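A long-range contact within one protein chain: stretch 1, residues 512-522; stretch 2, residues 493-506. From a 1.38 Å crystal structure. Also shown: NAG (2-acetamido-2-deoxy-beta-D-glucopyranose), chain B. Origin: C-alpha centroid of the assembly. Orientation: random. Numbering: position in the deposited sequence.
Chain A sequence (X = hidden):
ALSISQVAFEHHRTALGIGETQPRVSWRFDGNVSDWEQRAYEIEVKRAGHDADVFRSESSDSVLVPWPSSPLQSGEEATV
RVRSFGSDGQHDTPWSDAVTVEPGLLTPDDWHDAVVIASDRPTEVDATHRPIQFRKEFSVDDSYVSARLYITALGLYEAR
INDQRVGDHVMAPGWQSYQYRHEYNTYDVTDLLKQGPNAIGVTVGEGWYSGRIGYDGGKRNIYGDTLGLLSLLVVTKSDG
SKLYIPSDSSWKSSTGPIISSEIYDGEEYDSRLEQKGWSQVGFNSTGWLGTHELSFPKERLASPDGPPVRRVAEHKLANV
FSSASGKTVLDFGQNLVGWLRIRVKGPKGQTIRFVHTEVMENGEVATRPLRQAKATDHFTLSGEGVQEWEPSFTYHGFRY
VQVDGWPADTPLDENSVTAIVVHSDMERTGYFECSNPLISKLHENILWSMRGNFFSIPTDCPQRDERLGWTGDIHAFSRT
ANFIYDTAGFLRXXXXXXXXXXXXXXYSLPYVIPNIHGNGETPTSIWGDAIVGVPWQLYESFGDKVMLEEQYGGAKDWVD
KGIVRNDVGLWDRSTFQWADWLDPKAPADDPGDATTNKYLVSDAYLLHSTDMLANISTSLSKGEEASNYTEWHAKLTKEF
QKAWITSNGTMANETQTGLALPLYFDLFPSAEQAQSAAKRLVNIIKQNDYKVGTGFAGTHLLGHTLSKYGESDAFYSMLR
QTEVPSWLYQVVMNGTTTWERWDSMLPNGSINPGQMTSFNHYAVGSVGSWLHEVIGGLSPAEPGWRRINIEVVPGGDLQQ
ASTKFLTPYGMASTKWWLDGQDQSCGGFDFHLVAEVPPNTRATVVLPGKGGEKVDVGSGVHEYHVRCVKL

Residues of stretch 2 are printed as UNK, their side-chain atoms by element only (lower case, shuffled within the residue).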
# COMPACT_ATOMS: atom_id res chain seq x y z
N VAL A 512 -8.38 -2.16 13.21
CA VAL A 512 -7.10 -2.20 12.52
C VAL A 512 -6.67 -3.63 12.26
O VAL A 512 -7.01 -4.53 13.02
CB VAL A 512 -5.98 -1.45 13.27
CG1 VAL A 512 -6.43 -0.04 13.62
CG2 VAL A 512 -5.48 -2.15 14.53
N ILE A 513 -5.96 -3.81 11.14
CA ILE A 513 -5.46 -5.10 10.70
C ILE A 513 -4.01 -4.93 10.29
O ILE A 513 -3.68 -4.13 9.40
CB ILE A 513 -6.23 -5.61 9.48
CG1 ILE A 513 -7.74 -5.68 9.71
CG2 ILE A 513 -5.67 -6.92 8.97
CD1 ILE A 513 -8.23 -6.74 10.71
N PRO A 514 -3.06 -5.69 10.88
CA PRO A 514 -3.27 -6.68 11.97
C PRO A 514 -3.87 -6.07 13.25
O PRO A 514 -3.66 -4.87 13.54
CB PRO A 514 -1.84 -7.15 12.26
CG PRO A 514 -1.11 -6.99 10.91
CD PRO A 514 -1.68 -5.68 10.39
N ASN A 515 -4.66 -6.90 13.92
CA ASN A 515 -5.42 -6.43 15.07
C ASN A 515 -4.56 -6.53 16.35
O ASN A 515 -4.36 -7.63 16.85
CB ASN A 515 -6.70 -7.23 15.20
CG ASN A 515 -7.47 -6.89 16.46
OD1 ASN A 515 -7.38 -5.75 16.91
ND2 ASN A 515 -8.29 -7.86 16.92
N ILE A 516 -4.21 -5.38 16.92
CA ILE A 516 -3.45 -5.31 18.17
C ILE A 516 -4.37 -5.06 19.36
O ILE A 516 -3.87 -4.94 20.46
CB ILE A 516 -2.35 -4.23 18.10
CG1 ILE A 516 -2.92 -2.84 17.80
CG2 ILE A 516 -1.32 -4.67 17.11
CD1 ILE A 516 -2.04 -1.67 18.18
N HIS A 517 -5.68 -4.90 19.14
CA HIS A 517 -6.62 -4.40 20.15
C HIS A 517 -7.52 -5.48 20.78
O HIS A 517 -8.35 -5.14 21.65
CB HIS A 517 -7.51 -3.29 19.57
CG HIS A 517 -6.74 -2.08 19.16
ND1 HIS A 517 -7.00 -1.37 18.01
CD2 HIS A 517 -5.73 -1.42 19.77
CE1 HIS A 517 -6.15 -0.34 17.92
NE2 HIS A 517 -5.36 -0.36 18.98
N GLY A 518 -7.38 -6.75 20.40
CA GLY A 518 -8.20 -7.81 21.04
C GLY A 518 -9.62 -7.85 20.49
O GLY A 518 -9.82 -7.44 19.35
N ASN A 519 -10.59 -8.31 21.30
CA ASN A 519 -11.91 -8.63 20.78
C ASN A 519 -13.01 -7.66 21.25
O ASN A 519 -14.19 -7.91 21.00
CB ASN A 519 -12.26 -10.08 21.08
CG ASN A 519 -12.65 -10.31 22.52
OD1 ASN A 519 -12.41 -9.46 23.37
ND2 ASN A 519 -13.22 -11.48 22.80
N GLY A 520 -12.65 -6.52 21.82
CA GLY A 520 -13.62 -5.64 22.50
C GLY A 520 -14.29 -4.61 21.59
O GLY A 520 -15.31 -4.02 21.96
N GLU A 521 -13.73 -4.38 20.40
CA GLU A 521 -14.26 -3.36 19.51
C GLU A 521 -15.60 -3.82 18.93
O GLU A 521 -15.70 -4.93 18.46
CB GLU A 521 -13.26 -3.08 18.39
CG GLU A 521 -11.96 -2.49 18.93
CD GLU A 521 -10.81 -2.47 17.92
OE1 GLU A 521 -10.00 -1.48 17.95
OE2 GLU A 521 -10.78 -3.36 17.08
N THR A 522 -16.60 -2.94 18.96
CA THR A 522 -17.91 -3.27 18.41
C THR A 522 -17.96 -2.95 16.92
O THR A 522 -17.20 -2.13 16.42
CB THR A 522 -19.01 -2.57 19.22
OG1 THR A 522 -18.81 -1.16 19.23
CG2 THR A 522 -19.05 -3.10 20.63
N UNK A 493 -2.58 -9.92 0.36
CA UNK A 493 -2.01 -10.36 1.63
C UNK A 493 -2.77 -9.73 2.81
O UNK A 493 -3.16 -10.43 3.79
c UNK A 493 -0.53 -10.06 1.65
N UNK A 494 -2.98 -8.42 2.73
CA UNK A 494 -3.66 -7.71 3.81
C UNK A 494 -5.05 -8.30 4.07
O UNK A 494 -5.51 -8.47 5.20
c UNK A 494 -3.67 -6.21 3.55
n UNK A 494 -4.46 -4.36 6.63
c UNK A 494 -5.64 -4.15 5.98
c UNK A 494 -3.64 -5.14 5.86
c UNK A 494 -6.60 -4.70 3.83
c UNK A 494 -7.83 -3.41 5.48
c UNK A 494 -5.51 -4.77 4.72
c UNK A 494 -6.78 -3.44 6.38
c UNK A 494 -4.24 -5.41 4.66
c UNK A 494 -7.73 -4.02 4.23
N UNK A 495 -5.78 -8.55 2.96
CA UNK A 495 -7.13 -9.05 3.07
C UNK A 495 -7.21 -10.49 3.59
O UNK A 495 -8.22 -10.84 4.23
c UNK A 495 -8.63 -7.29 -0.04
c UNK A 495 -8.28 -7.43 1.43
c UNK A 495 -7.88 -8.89 1.75
c UNK A 495 -9.44 -6.99 2.31
N UNK A 496 -6.15 -11.30 3.38
CA UNK A 496 -6.09 -12.60 4.04
C UNK A 496 -6.09 -12.44 5.58
O UNK A 496 -6.78 -13.14 6.30
c UNK A 496 -4.82 -13.37 3.60
c UNK A 496 -3.63 -14.55 1.73
c UNK A 496 -4.92 -13.86 2.17
c UNK A 496 -3.78 -15.14 0.35
n UNK A 496 -2.49 -15.70 -0.12
N UNK A 497 -5.29 -11.48 6.03
CA UNK A 497 -5.20 -11.20 7.48
C UNK A 497 -6.52 -10.64 7.99
O UNK A 497 -7.00 -11.01 9.07
o UNK A 497 -1.63 -10.30 7.71
o UNK A 497 -2.67 -12.28 7.43
c UNK A 497 -4.01 -10.31 7.80
c UNK A 497 -2.67 -11.02 7.63
N UNK A 498 -7.16 -9.77 7.17
CA UNK A 498 -8.43 -9.20 7.60
C UNK A 498 -9.42 -10.36 7.88
O UNK A 498 -10.16 -10.35 8.86
c UNK A 498 -8.96 -8.25 6.55
N UNK A 499 -9.47 -11.34 6.96
CA UNK A 499 -10.36 -12.48 7.06
C UNK A 499 -10.03 -13.29 8.34
O UNK A 499 -10.93 -13.66 9.08
c UNK A 499 -12.57 -14.31 6.15
n UNK A 499 -15.30 -16.75 5.92
c UNK A 499 -11.12 -14.59 5.83
n UNK A 499 -15.21 -14.72 7.07
c UNK A 499 -14.65 -15.66 6.30
c UNK A 499 -10.29 -13.32 5.79
n UNK A 499 -13.39 -15.47 5.86
N UNK A 500 -8.75 -13.63 8.54
CA UNK A 500 -8.36 -14.39 9.72
C UNK A 500 -8.77 -13.67 11.02
O UNK A 500 -9.32 -14.33 11.96
o UNK A 500 -6.43 -15.45 8.65
c UNK A 500 -6.85 -14.62 9.73
N UNK A 501 -8.55 -12.35 11.06
CA UNK A 501 -8.87 -11.58 12.22
C UNK A 501 -10.38 -11.59 12.47
O UNK A 501 -10.86 -11.74 13.61
o UNK A 501 -6.57 -10.62 14.35
c UNK A 501 -8.31 -10.16 12.10
c UNK A 501 -6.79 -10.08 12.07
c UNK A 501 -6.01 -10.14 13.36
o UNK A 501 -4.86 -9.65 13.29
N UNK A 502 -11.17 -11.38 11.39
CA UNK A 502 -12.62 -11.40 11.46
C UNK A 502 -13.13 -12.73 12.02
O UNK A 502 -14.13 -12.73 12.80
c UNK A 502 -13.14 -11.14 10.05
c UNK A 502 -15.13 -11.37 8.53
c UNK A 502 -14.66 -11.23 9.96
o UNK A 502 -14.45 -11.97 7.69
n UNK A 502 -16.30 -10.80 8.27
N UNK A 503 -12.54 -13.85 11.60
CA UNK A 503 -13.05 -15.15 12.03
C UNK A 503 -12.85 -15.35 13.55
O UNK A 503 -13.53 -16.22 14.11
c UNK A 503 -12.95 -16.38 9.81
c UNK A 503 -14.39 -16.92 9.81
c UNK A 503 -12.40 -16.27 11.23
c UNK A 503 -12.02 -17.24 8.95
N UNK A 504 -11.95 -14.60 14.17
CA UNK A 504 -11.82 -14.64 15.63
C UNK A 504 -12.44 -13.44 16.32
O UNK A 504 -12.15 -13.17 17.49
n UNK A 504 -9.25 -14.62 18.16
c UNK A 504 -10.22 -15.21 17.49
c UNK A 504 -10.36 -14.76 16.05
o UNK A 504 -10.99 -16.06 17.97
N UNK A 505 -13.35 -12.75 15.66
CA UNK A 505 -14.01 -11.54 16.15
C UNK A 505 -15.52 -11.57 15.87
O UNK A 505 -16.13 -10.53 15.61
n UNK A 505 -13.10 -7.25 17.43
c UNK A 505 -12.63 -8.51 17.15
c UNK A 505 -13.42 -9.04 16.20
c UNK A 505 -13.31 -10.33 15.50
c UNK A 505 -14.11 -6.99 16.63
n UNK A 505 -14.28 -8.03 15.83
N UNK A 506 -16.09 -12.78 15.93
CA UNK A 506 -17.55 -12.98 15.80
C UNK A 506 -18.09 -12.34 14.51
O UNK A 506 -19.17 -11.71 14.51
c UNK A 506 -18.25 -12.47 17.03
o UNK A 506 -17.79 -13.17 18.19
C1 NAG B . -8.99 -14.95 19.55
C2 NAG B . -7.48 -15.01 19.81
C3 NAG B . -7.19 -15.19 21.28
C4 NAG B . -7.86 -14.13 22.12
C5 NAG B . -9.35 -14.13 21.78
C6 NAG B . -10.05 -12.97 22.49
C7 NAG B . -5.79 -15.85 18.22
C8 NAG B . -5.29 -17.08 17.50
N2 NAG B . -6.84 -16.06 19.06
O3 NAG B . -5.78 -15.14 21.48
O4 NAG B . -7.65 -14.50 23.48
O5 NAG B . -9.49 -13.90 20.37
O6 NAG B . -9.33 -11.72 22.24
O7 NAG B . -5.30 -14.72 18.04
O HOH W 1 -5.12 -10.27 16.60
O HOH W 2 -9.19 -10.74 15.72
O HOH W 3 -11.31 -5.55 18.53

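Position 493 has one side-chain carbon and lies out of reach of stretch 1; it is Ala 493, in a helix already under way. Position 494 carries one carbon, then fused five- and six-membered rings with eight carbons and one nitrogen. The ring nitrogen lies 2.9 Å from Ile 513 O, at the ring edge, and a six-ring carbon 3.8 Å from Ile 513 CB: Trp 494. Its NE1 donates a hydrogen bond to that oxygen, while CZ2 packs on the isoleucine; an indole supplies both a donor and an apolar surface.

Position 495, four carbons forked at the second, points away: Leu 495. Position 496, four carbons in a row ending in nitrogen, is Lys 496, out of reach. Position 497 has two carbons, the second bearing two oxygens, and its CB lies 4.0 Å from Ile 513 CG2: Asp 497, with both oxygens hydrogen-bonded elsewhere in the structure. Position 498 has a single carbon, its CB, 4.3 Å from Ile 513 CG1: Ala 498. This short side chain goes with a close backbone approach, the CA atoms of Ala 498 and Ile 513 being 5.9 Å apart.

Position 499, three carbons, a nitrogen, then a carbon with two more nitrogens, is Arg 499, pointing away. Position 500, one carbon and one oxygen, is Ser 500, without contact. Position 501 has three carbons, the third carrying two oxygens, and points toward stretch 1; its CB meets Ile 513 CD1 at 3.7 Å, and one carboxylate oxygen lies 2.8 Å from Asn 515 N: Glu 501. Its OE2 accepts a nearly straight hydrogen bond (175°) there. A carboxylate suits a place that offers a backbone N-H.

Position 502, three carbons ending in one oxygen and one nitrogen, is Gln 502. Position 503, four carbons forked at the second, is Leu 503. Position 504, two carbons with one oxygen and one nitrogen, has that nitrogen bonded to NAG C1 at 1.5 Å: Asn 504, the glycosylated amide. Position 505 has one carbon and a five-membered ring with two nitrogens; one ring carbon lies 3.7 Å from Asn 519 CA, another 3.2 Å from Glu 521 O: His 505. The ring has Gly 518 O at its edge, and its NE2 shares a water with Gly 518 O and Glu 521. Position 506, one carbon and one oxygen, is Ser 506.

The contact has two centres: Ile 513 packed against the helix, and His 505 set among Gly 518, Asn 519 and Glu 521. Hydrogen bonds from Trp 494 and to Glu 501 fix the loop backbone, and water joins Glu 501 OE1 to Asn 515 O.

Stretch 2 493-506: AWLKDARSEQLNHS
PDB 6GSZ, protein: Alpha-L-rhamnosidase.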